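Local coordinates for flavin reductase (Uncultured bacterium, PDB 5CHO), which reduces flavin as the reductase component of a bacterial two-component tryptophan halogenase, probably supplying reduced FAD to the partner halogenase, at the interface of chains A and B. Coordinates in Å, arbitrary orientation; residue numbers count along the deposited sequence, not the author numbering. Chains: chain A/B, Flavin reductase.

Contact 1 and contact 2 are neighbouring patches of one two-fold symmetric interface, with C-alpha centres about 14 Å apart. Strands 67-71 and 74-81 of chain A serve both. Residues 67 and 69 of strand 67-71 serve contact 1, and A:Ser68, A:Ser70 and A:Leu71 serve contact 2. On the chain B side, helix 34-41 packs in contact 2, and B:Phe44 follows soon after it in contact 1. Contact 1 includes a residue facing its own copy, so it lies at the two-fold axis. Contact 2 lies further from that axis. The two chains pair as a symmetric dimer in the deposited assembly, probably the biological form.

Contact 1: the interface of chains A and B. Residues chain A 64-67, 77, 79; chain B 44, 67, 69, 77.
One face of the B:Phe44 ring receives the A:Phe66 ring edge-on. A:Phe66 CD2 sits 3.9 Å from B:Phe44 CD2, above the plane and toward the rim. The planes are turned 65° apart. Over the same face, toward its other rim, the backbone oxygen A:Phe66 O lies 3.4 Å from B:Phe44 CE1. A:Phe66 holds CG anti to its backbone N (chi1 174°), which directs its ring to B:Phe44.

The hydroxyls of A:Thr67 and B:Thr67 meet across the two-fold axis, OG1 to OG1 at 2.9 Å. Which one donates is not decided. A:Thr67 OG1 also donates to A:Ser65 O in its own chain, from above the carbonyl plane. Water 1 bridges both hydroxyls and also bonds A:Asn64 O and A:Phe66 O. The methyl B:Thr67 CG2 packs 3.9 Å from A:Ser65 CB. Beyond it, A:Cys79 SG touches B:Leu77 CD2 at 4.0 Å.

A:Ser65 OG lies between its backbone N and carbonyl carbon (chi1 63°). It accepts from A:Cys79 N at 2.7 Å and donates to A:Cys79 O at 3.1 Å. It thus ties the turn to strand 74-81. An alanine here would probably leave A:Cys79 N and O without this mate and let the segment under B:Thr67 shift.

A:Asn64, A:Ser65 and A:Phe66 connect strands 59-63 and 67-71. This connection lies at the two-fold axis of the deposited dimer, in the flavin reductase-like fold.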
ATOM      1  N   ASN A  64      -3.269  -0.286  -7.264  1.00 23.09           N
ATOM      2  CA  ASN A  64      -2.001  -0.084  -6.567  1.00 27.26           C
ATOM      3  C   ASN A  64      -2.211   0.040  -5.057  1.00 29.01           C
ATOM      4  O   ASN A  64      -1.267   0.298  -4.308  1.00 30.12           O
ATOM      5  CB  ASN A  64      -1.269   1.151  -7.118  1.00 23.91           C
ATOM      6  CG  ASN A  64      -1.833   2.464  -6.593  1.00 28.15           C
ATOM      7  OD1 ASN A  64      -3.000   2.552  -6.208  1.00 33.88           O
ATOM      8  ND2 ASN A  64      -1.003   3.504  -6.602  1.00 29.31           N
ATOM      9  N   SER A  65      -3.453  -0.151  -4.619  1.00 29.82           N
ATOM     10  CA  SER A  65      -3.783  -0.091  -3.198  1.00 32.90           C
ATOM     11  C   SER A  65      -3.524  -1.432  -2.513  1.00 30.70           C
ATOM     12  O   SER A  65      -3.874  -1.622  -1.348  1.00 36.18           O
ATOM     13  CB  SER A  65      -5.245   0.311  -3.002  1.00 29.61           C
ATOM     14  OG  SER A  65      -6.114  -0.660  -3.560  1.00 30.26           O
ATOM     15  N   PHE A  66      -2.918  -2.359  -3.248  1.00 29.05           N
ATOM     16  CA  PHE A  66      -2.608  -3.677  -2.715  1.00 29.37           C
ATOM     17  C   PHE A  66      -1.600  -3.566  -1.576  1.00 34.02           C
ATOM     18  O   PHE A  66      -0.598  -2.864  -1.690  1.00 32.43           O
ATOM     19  CB  PHE A  66      -2.067  -4.584  -3.820  1.00 32.00           C
ATOM     20  CG  PHE A  66      -1.598  -5.927  -3.328  1.00 31.19           C
ATOM     21  CD1 PHE A  66      -2.485  -6.973  -3.161  1.00 28.32           C
ATOM     22  CD2 PHE A  66      -0.263  -6.138  -3.035  1.00 35.34           C
ATOM     23  CE1 PHE A  66      -2.045  -8.206  -2.713  1.00 33.24           C
ATOM     24  CE2 PHE A  66       0.182  -7.365  -2.587  1.00 31.39           C
ATOM     25  CZ  PHE A  66      -0.709  -8.400  -2.423  1.00 33.25           C
ATOM     26  N   THR A  67      -1.881  -4.262  -0.478  1.00 33.70           N
ATOM     27  CA  THR A  67      -1.068  -4.178   0.734  1.00 37.49           C
ATOM     28  C   THR A  67      -1.072  -5.498   1.501  1.00 31.52           C
ATOM     29  O   THR A  67      -2.126  -6.068   1.769  1.00 26.97           O
ATOM     30  CB  THR A  67      -1.560  -3.041   1.655  1.00 37.04           C
ATOM     31  OG1 THR A  67      -1.545  -1.801   0.932  1.00 44.25           O
ATOM     32  CG2 THR A  67      -0.671  -2.909   2.884  1.00 30.26           C
ATOM     33  N   LEU A  77      -4.924  -6.900   1.475  1.00 28.45           N
ATOM     34  CA  LEU A  77      -6.068  -6.044   1.192  1.00 29.78           C
ATOM     35  C   LEU A  77      -5.886  -5.241  -0.086  1.00 32.18           C
ATOM     36  O   LEU A  77      -4.768  -5.012  -0.544  1.00 33.02           O
ATOM     37  CB  LEU A  77      -6.346  -5.104   2.374  1.00 25.82           C
ATOM     38  CG  LEU A  77      -5.412  -3.953   2.753  1.00 29.78           C
ATOM     39  CD1 LEU A  77      -5.485  -2.779   1.772  1.00 25.22           C
ATOM     40  CD2 LEU A  77      -5.767  -3.494   4.157  1.00 26.21           C
ATOM     41  N   CYS A  79      -8.051  -1.670  -1.954  1.00 27.58           N
ATOM     42  CA  CYS A  79      -9.120  -0.687  -1.824  1.00 25.78           C
ATOM     43  C   CYS A  79      -9.763  -0.448  -3.179  1.00 32.49           C
ATOM     44  O   CYS A  79      -9.089  -0.070  -4.137  1.00 30.05           O
ATOM     45  CB  CYS A  79      -8.589   0.623  -1.248  1.00 28.34           C
ATOM     46  SG  CYS A  79      -7.742   0.427   0.332  1.00 33.57           S
TER
ATOM     47  N   PHE B  44       6.160  -6.793  -4.375  1.00 32.41           N
ATOM     48  CA  PHE B  44       5.420  -5.540  -4.516  1.00 29.96           C
ATOM     49  C   PHE B  44       6.158  -4.358  -3.889  1.00 31.04           C
ATOM     50  O   PHE B  44       6.282  -4.255  -2.667  1.00 32.38           O
ATOM     51  CB  PHE B  44       4.033  -5.658  -3.883  1.00 25.17           C
ATOM     52  CG  PHE B  44       3.158  -4.448  -4.113  1.00 32.73           C
ATOM     53  CD1 PHE B  44       3.117  -3.428  -3.180  1.00 27.80           C
ATOM     54  CD2 PHE B  44       2.402  -4.319  -5.264  1.00 26.85           C
ATOM     55  CE1 PHE B  44       2.327  -2.309  -3.381  1.00 25.96           C
ATOM     56  CE2 PHE B  44       1.610  -3.204  -5.468  1.00 27.38           C
ATOM     57  CZ  PHE B  44       1.575  -2.197  -4.527  1.00 27.38           C
ATOM     58  N   THR B  67      -1.356   3.572   2.677  1.00 31.06           N
ATOM     59  CA  THR B  67      -2.166   3.457   1.473  1.00 29.48           C
ATOM     60  C   THR B  67      -3.215   4.560   1.421  1.00 27.50           C
ATOM     61  O   THR B  67      -3.941   4.775   2.389  1.00 29.09           O
ATOM     62  CB  THR B  67      -2.866   2.086   1.412  1.00 28.10           C
ATOM     63  OG1 THR B  67      -1.895   1.040   1.544  1.00 33.79           O
ATOM     64  CG2 THR B  67      -3.628   1.914   0.106  1.00 24.85           C
ATOM     65  N   VAL B  69      -6.713   5.889   0.543  1.00 28.42           N
ATOM     66  CA  VAL B  69      -7.948   5.104   0.586  1.00 28.75           C
ATOM     67  C   VAL B  69      -9.141   5.795  -0.079  1.00 29.42           C
ATOM     68  O   VAL B  69      -9.864   5.177  -0.859  1.00 32.06           O
ATOM     69  CB  VAL B  69      -8.324   4.767   2.041  1.00 23.67           C
ATOM     70  CG1 VAL B  69      -9.709   4.145   2.112  1.00 25.44           C
ATOM     71  CG2 VAL B  69      -7.284   3.842   2.648  1.00 27.39           C
ATOM     72  N   LEU B  77      -4.816   4.642   5.161  1.00 28.91           N
ATOM     73  CA  LEU B  77      -4.698   3.587   6.165  1.00 28.55           C
ATOM     74  C   LEU B  77      -3.259   3.121   6.333  1.00 27.75           C
ATOM     75  O   LEU B  77      -2.444   3.282   5.431  1.00 26.06           O
ATOM     76  CB  LEU B  77      -5.614   2.406   5.802  1.00 28.48           C
ATOM     77  CG  LEU B  77      -5.294   1.520   4.585  1.00 24.63           C
ATOM     78  CD1 LEU B  77      -4.143   0.557   4.855  1.00 24.25           C
ATOM     79  CD2 LEU B  77      -6.532   0.761   4.107  1.00 25.44           C
TER
HETATM   80  O   HOH W   1      -0.398   0.218  -1.134  1.00 37.39           O

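Contact 2: the interface of chains A and B. Residues chain A 68, 70-71, 74-75, 167, 170; chain B 34, 37, 41, 159.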
ATOM      1  N   SER A  68       0.120  -5.973   1.846  1.00 32.41           N
ATOM      2  CA  SER A  68       0.256  -7.152   2.696  1.00 36.29           C
ATOM      3  C   SER A  68      -0.145  -6.798   4.123  1.00 34.86           C
ATOM      4  O   SER A  68       0.333  -5.806   4.673  1.00 41.59           O
ATOM      5  CB  SER A  68       1.690  -7.676   2.665  1.00 42.23           C
ATOM      6  OG  SER A  68       2.620  -6.633   2.899  1.00 51.73           O
ATOM      7  N   SER A  70      -1.247  -9.442   6.950  1.00 40.10           N
ATOM      8  CA  SER A  70      -1.063 -10.386   8.043  1.00 40.20           C
ATOM      9  C   SER A  70      -0.422 -11.677   7.552  1.00 45.70           C
ATOM     10  O   SER A  70      -0.574 -12.050   6.389  1.00 46.80           O
ATOM     11  CB  SER A  70      -2.407 -10.683   8.712  1.00 42.93           C
ATOM     12  OG  SER A  70      -2.324 -11.814   9.559  1.00 45.92           O
ATOM     13  N   LEU A  71       0.303 -12.344   8.445  1.00 48.31           N
ATOM     14  CA  LEU A  71       0.967 -13.601   8.119  1.00 48.94           C
ATOM     15  C   LEU A  71       0.232 -14.784   8.706  1.00 51.35           C
ATOM     16  O   LEU A  71       0.208 -15.861   8.115  1.00 56.69           O
ATOM     17  CB  LEU A  71       2.404 -13.604   8.638  1.00 45.08           C
ATOM     18  CG  LEU A  71       3.402 -12.784   7.827  1.00 52.54           C
ATOM     19  CD1 LEU A  71       4.745 -12.642   8.547  1.00 47.06           C
ATOM     20  CD2 LEU A  71       3.563 -13.437   6.467  1.00 57.00           C
ATOM     21  N   PRO A  74      -2.714 -15.667   6.793  1.00 46.48           N
ATOM     22  CA  PRO A  74      -2.190 -14.943   5.631  1.00 45.34           C
ATOM     23  C   PRO A  74      -3.262 -14.076   4.964  1.00 43.98           C
ATOM     24  O   PRO A  74      -4.168 -14.609   4.321  1.00 40.47           O
ATOM     25  CB  PRO A  74      -1.728 -16.066   4.702  1.00 44.49           C
ATOM     26  CG  PRO A  74      -2.617 -17.205   5.037  1.00 47.34           C
ATOM     27  CD  PRO A  74      -2.898 -17.100   6.509  1.00 44.77           C
ATOM     28  N   LEU A  75      -3.149 -12.761   5.124  1.00 39.29           N
ATOM     29  CA  LEU A  75      -4.139 -11.819   4.618  1.00 35.95           C
ATOM     30  C   LEU A  75      -3.502 -10.720   3.769  1.00 37.35           C
ATOM     31  O   LEU A  75      -2.358 -10.328   4.000  1.00 35.58           O
ATOM     32  CB  LEU A  75      -4.901 -11.173   5.775  1.00 38.36           C
ATOM     33  CG  LEU A  75      -5.754 -12.000   6.742  1.00 40.69           C
ATOM     34  CD1 LEU A  75      -6.416 -11.125   7.784  1.00 37.14           C
ATOM     35  CD2 LEU A  75      -6.789 -12.823   5.994  1.00 43.88           C
ATOM     36  N   LEU A 167      -5.337 -15.531   1.801  1.00 38.07           N
ATOM     37  CA  LEU A 167      -4.628 -16.185   0.713  1.00 40.77           C
ATOM     38  C   LEU A 167      -4.970 -17.669   0.631  1.00 43.30           C
ATOM     39  O   LEU A 167      -4.997 -18.361   1.648  1.00 47.99           O
ATOM     40  CB  LEU A 167      -3.116 -15.998   0.886  1.00 37.97           C
ATOM     41  CG  LEU A 167      -2.634 -14.542   0.811  1.00 42.07           C
ATOM     42  CD1 LEU A 167      -1.120 -14.424   0.925  1.00 36.13           C
ATOM     43  CD2 LEU A 167      -3.123 -13.889  -0.465  1.00 43.26           C
ATOM     44  N   ALA A 170      -0.139 -18.421  -3.206  1.00 38.51           N
ATOM     45  CA  ALA A 170       0.782 -17.325  -3.416  1.00 38.42           C
ATOM     46  C   ALA A 170       2.026 -17.928  -4.033  1.00 43.96           C
ATOM     47  O   ALA A 170       2.431 -19.036  -3.678  1.00 50.15           O
ATOM     48  CB  ALA A 170       1.094 -16.604  -2.118  1.00 37.02           C
TER
ATOM     49  N   SER B  34       6.801 -18.005   7.106  1.00 72.08           N
ATOM     50  CA  SER B  34       6.911 -16.553   7.159  1.00 70.99           C
ATOM     51  C   SER B  34       7.997 -16.015   6.234  1.00 65.41           C
ATOM     52  O   SER B  34       7.801 -15.002   5.560  1.00 67.39           O
ATOM     53  CB  SER B  34       7.191 -16.101   8.593  1.00 71.31           C
ATOM     54  OG  SER B  34       6.025 -16.185   9.392  1.00 73.80           O
ATOM     55  N   LEU B  37       6.689 -16.428   2.522  1.00 59.11           N
ATOM     56  CA  LEU B  37       5.555 -15.563   2.208  1.00 56.92           C
ATOM     57  C   LEU B  37       5.969 -14.100   2.236  1.00 54.44           C
ATOM     58  O   LEU B  37       5.507 -13.307   1.414  1.00 52.01           O
ATOM     59  CB  LEU B  37       4.406 -15.814   3.188  1.00 56.55           C
ATOM     60  CG  LEU B  37       3.046 -15.142   2.956  1.00 56.67           C
ATOM     61  CD1 LEU B  37       2.496 -15.335   1.545  1.00 49.42           C
ATOM     62  CD2 LEU B  37       2.066 -15.691   3.984  1.00 52.39           C
ATOM     63  N   PHE B  41       5.463 -11.395  -0.853  1.00 40.33           N
ATOM     64  CA  PHE B  41       5.038 -10.032  -0.549  1.00 38.46           C
ATOM     65  C   PHE B  41       6.039  -8.975  -0.991  1.00 43.66           C
ATOM     66  O   PHE B  41       5.642  -7.889  -1.408  1.00 42.82           O
ATOM     67  CB  PHE B  41       4.804  -9.857   0.956  1.00 36.80           C
ATOM     68  CG  PHE B  41       3.550 -10.507   1.485  1.00 45.91           C
ATOM     69  CD1 PHE B  41       2.515 -10.904   0.649  1.00 36.83           C
ATOM     70  CD2 PHE B  41       3.413 -10.709   2.847  1.00 47.41           C
ATOM     71  CE1 PHE B  41       1.372 -11.486   1.172  1.00 42.91           C
ATOM     72  CE2 PHE B  41       2.278 -11.292   3.373  1.00 41.83           C
ATOM     73  CZ  PHE B  41       1.258 -11.682   2.537  1.00 44.58           C
ATOM     74  N   ASP B 159      -3.079 -10.851  12.454  1.00 39.19           N
ATOM     75  CA  ASP B 159      -2.053 -10.450  13.413  1.00 42.77           C
ATOM     76  C   ASP B 159      -1.706  -8.956  13.337  1.00 41.97           C
ATOM     77  O   ASP B 159      -0.830  -8.483  14.065  1.00 40.29           O
ATOM     78  CB  ASP B 159      -0.791 -11.303  13.217  1.00 39.45           C
ATOM     79  CG  ASP B 159      -0.223 -11.207  11.811  1.00 48.65           C
ATOM     80  OD1 ASP B 159      -0.368 -10.149  11.164  1.00 48.43           O
ATOM     81  OD2 ASP B 159       0.368 -12.202  11.342  1.00 47.84           O
TER
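Helix 34-41 of chain B packs on strand 67-71 and the end of strand 160-167 of chain A, with the start of strand 74-81 at its margin, within the flavin reductase-like fold. B:Phe41, at the helix end, turns one ring face to A:Ser68. The methylene A:Ser68 CB stands over the ring centre, 3.5 Å from B:Phe41 CD2, in a CH-pi contact. The opposite face is backed by B:Leu37 CG of the same helix. The ring is therefore held between its own helix and the partner strand. A:Leu167 and B:Phe41 meet tip to tip, with A:Leu167 CD1 3.9 Å from B:Phe41 CE1.

B:Leu37 holds CG anti to its backbone N (chi1 -173°), and its two methyls diverge to different partners. B:Leu37 CD2 passes alongside A:Leu71 CD2 at 3.7 Å and also touches A:Pro74 CB. B:Leu37 CD1 meets A:Leu167 CD1 at 3.8 Å, with A:Ala170 CB a little beyond. The other methyl of A:Leu71, CD1, reaches B:Ser34 OG at 3.9 Å, near the start of the helix.

A polar clasp closes the far end of strand 67-71. The backbone A:Leu71 N donates to the carboxylate oxygen B:Asp159 OD2 at 2.9 Å. It approaches from the syn side, 24° out of the carboxylate plane. A:Ser70 OG accepts from B:Asp159 N at 3.1 Å, in a nearly straight bond (169° at H). The same hydroxyl stands over the face of the carboxylate, 3.0 Å from B:Asp159 OD1. Any hydrogen bond to it would be poorly aligned. B:Asp159 lies in the turn between strands 145-157 and 160-167 of chain B.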